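Local coordinates for protein 6-phospho-beta-glucosidase BglT (Thermotoga maritima, PDB 1UP7) that hydrolyses cellobiose 6'-phosphate to glucose 6-phosphate and glucose, using NAD+ and a manganese ion as cofactors, at residues I46-D49 against F50-L54. Residues are numbered along the deposited sequence; the frame is centred on the assembly and turned at random.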
loop_
_atom_site.group_PDB
_atom_site.type_symbol
_atom_site.label_atom_id
_atom_site.label_comp_id
_atom_site.label_asym_id
_atom_site.label_seq_id
_atom_site.Cartn_x
_atom_site.Cartn_y
_atom_site.Cartn_z
ATOM N N ILE A 46 -39.237 30.052 -17.175
ATOM C CA ILE A 46 -39.564 30.995 -16.105
ATOM C C ILE A 46 -38.306 31.356 -15.315
ATOM O O ILE A 46 -38.035 32.533 -15.088
ATOM C CB ILE A 46 -40.665 30.440 -15.151
ATOM C CG1 ILE A 46 -42.044 30.475 -15.817
ATOM C CG2 ILE A 46 -40.707 31.212 -13.822
ATOM C CD1 ILE A 46 -42.925 29.267 -15.393
ATOM N N VAL A 47 -37.532 30.352 -14.929
ATOM C CA VAL A 47 -36.326 30.582 -14.160
ATOM C C VAL A 47 -35.276 31.374 -14.947
ATOM O O VAL A 47 -34.700 32.319 -14.409
ATOM C CB VAL A 47 -35.754 29.255 -13.611
ATOM C CG1 VAL A 47 -34.489 29.519 -12.819
ATOM C CG2 VAL A 47 -36.795 28.542 -12.766
ATOM N N VAL A 48 -35.056 31.005 -16.212
ATOM C CA VAL A 48 -34.072 31.679 -17.066
ATOM C C VAL A 48 -34.475 33.128 -17.424
ATOM O O VAL A 48 -33.606 34.011 -17.543
ATOM C CB VAL A 48 -33.693 30.842 -18.295
ATOM C CG1 VAL A 48 -32.864 31.656 -19.298
ATOM C CG2 VAL A 48 -32.920 29.602 -17.840
ATOM N N ASP A 49 -35.775 33.392 -17.550
ATOM C CA ASP A 49 -36.219 34.763 -17.779
ATOM C C ASP A 49 -35.893 35.624 -16.567
ATOM O O ASP A 49 -35.495 36.772 -16.706
ATOM C CB ASP A 49 -37.720 34.874 -18.032
ATOM C CG ASP A 49 -38.110 34.500 -19.438
ATOM O OD1 ASP A 49 -37.216 34.344 -20.294
ATOM O OD2 ASP A 49 -39.299 34.314 -19.776
ATOM N N PHE A 50 -36.090 35.067 -15.371
ATOM C CA PHE A 50 -35.686 35.735 -14.141
ATOM C C PHE A 50 -34.153 35.924 -14.110
ATOM O O PHE A 50 -33.677 37.020 -13.809
ATOM C CB PHE A 50 -36.227 34.981 -12.911
ATOM C CG PHE A 50 -35.771 35.525 -11.568
ATOM C CD1 PHE A 50 -35.752 36.889 -11.297
ATOM C CD2 PHE A 50 -35.409 34.652 -10.551
ATOM C CE1 PHE A 50 -35.349 37.377 -10.037
ATOM C CE2 PHE A 50 -35.020 35.133 -9.293
ATOM C CZ PHE A 50 -34.979 36.499 -9.046
ATOM N N VAL A 51 -33.406 34.882 -14.464
ATOM C CA VAL A 51 -31.952 34.963 -14.582
ATOM C C VAL A 51 -31.487 36.119 -15.466
ATOM O O VAL A 51 -30.593 36.882 -15.055
ATOM C CB VAL A 51 -31.307 33.619 -15.069
ATOM C CG1 VAL A 51 -29.826 33.820 -15.440
ATOM C CG2 VAL A 51 -31.444 32.567 -14.018
ATOM N N LYS A 52 -32.100 36.252 -16.651
ATOM C CA LYS A 52 -31.770 37.321 -17.600
ATOM C C LYS A 52 -31.962 38.692 -16.980
ATOM O O LYS A 52 -31.204 39.630 -17.261
ATOM C CB LYS A 52 -32.624 37.231 -18.872
ATOM C CG LYS A 52 -32.202 36.154 -19.860
ATOM C CD LYS A 52 -32.873 36.353 -21.201
ATOM C CE LYS A 52 -32.526 35.217 -22.172
ATOM N NZ LYS A 52 -33.569 34.124 -22.326
ATOM N N ARG A 53 -32.991 38.819 -16.154
ATOM C CA ARG A 53 -33.277 40.071 -15.450
ATOM C C ARG A 53 -32.152 40.383 -14.439
ATOM O O ARG A 53 -31.784 41.539 -14.264
ATOM C CB ARG A 53 -34.609 39.968 -14.728
ATOM C CG ARG A 53 -35.693 40.930 -15.159
ATOM C CD ARG A 53 -37.101 40.349 -15.295
ATOM N NE ARG A 53 -37.606 39.687 -14.088
ATOM C CZ ARG A 53 -38.242 38.499 -14.077
ATOM N NH1 ARG A 53 -38.464 37.830 -15.190
ATOM N NH2 ARG A 53 -38.670 37.983 -12.940
ATOM N N LEU A 54 -31.600 39.358 -13.787
ATOM C CA LEU A 54 -30.504 39.554 -12.834
ATOM C C LEU A 54 -29.146 39.789 -13.489
ATOM O O LEU A 54 -28.307 40.500 -12.930
ATOM C CB LEU A 54 -30.343 38.373 -11.846
ATOM C CG LEU A 54 -31.506 37.951 -10.944
ATOM C CD1 LEU A 54 -31.390 36.488 -10.609
ATOM C CD2 LEU A 54 -31.617 38.818 -9.684
#
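Two successive turns of helix 41-55, the crossover helix of a beta-alpha-beta unit in the Rossmann-type NAD domain, meet here through four i to i+4 backbone hydrogen bonds. Lys52 N to Val48 O is the shortest at 2.8 Å, with Val51 N to Val47 O close behind; Phe50 N to Ile46 O is longer. Arg53 N to Asp49 O, at 3.3 Å, is also the most bent, with an N-H...O angle of 148°. On the side facing helix 15-25, CG1 of Val51 is anti to the backbone N (chi1 169°), and CG2 sits beside that N and 3.3 Å from Val47 O. The same Val51 CG2 lies 4.5 Å from Val47 CG1. The Lys52 chain bends at its last torsion (chi4 100°), placing NZ 4.0 Å from Val48 CG1. Lys52 NZ stays 4.2 Å from Asp49 OD1, too far for a salt bridge; that carboxylate oxygen pairs with Lys45 instead. Arg53, bent at chi2 and chi3, folds its guanidinium back so that Phe50 CA lies 3.5 Å above one face of its plane, displaced toward the rim, while NH2 bonds to the carbonyls of Tyr278 and Ala281. Val47 and Val51 pack on helix 15-25, Val47 and Phe50 also reach Tyr278 of helix 263-278, and Val48 and Lys52 rest against strand 60-63.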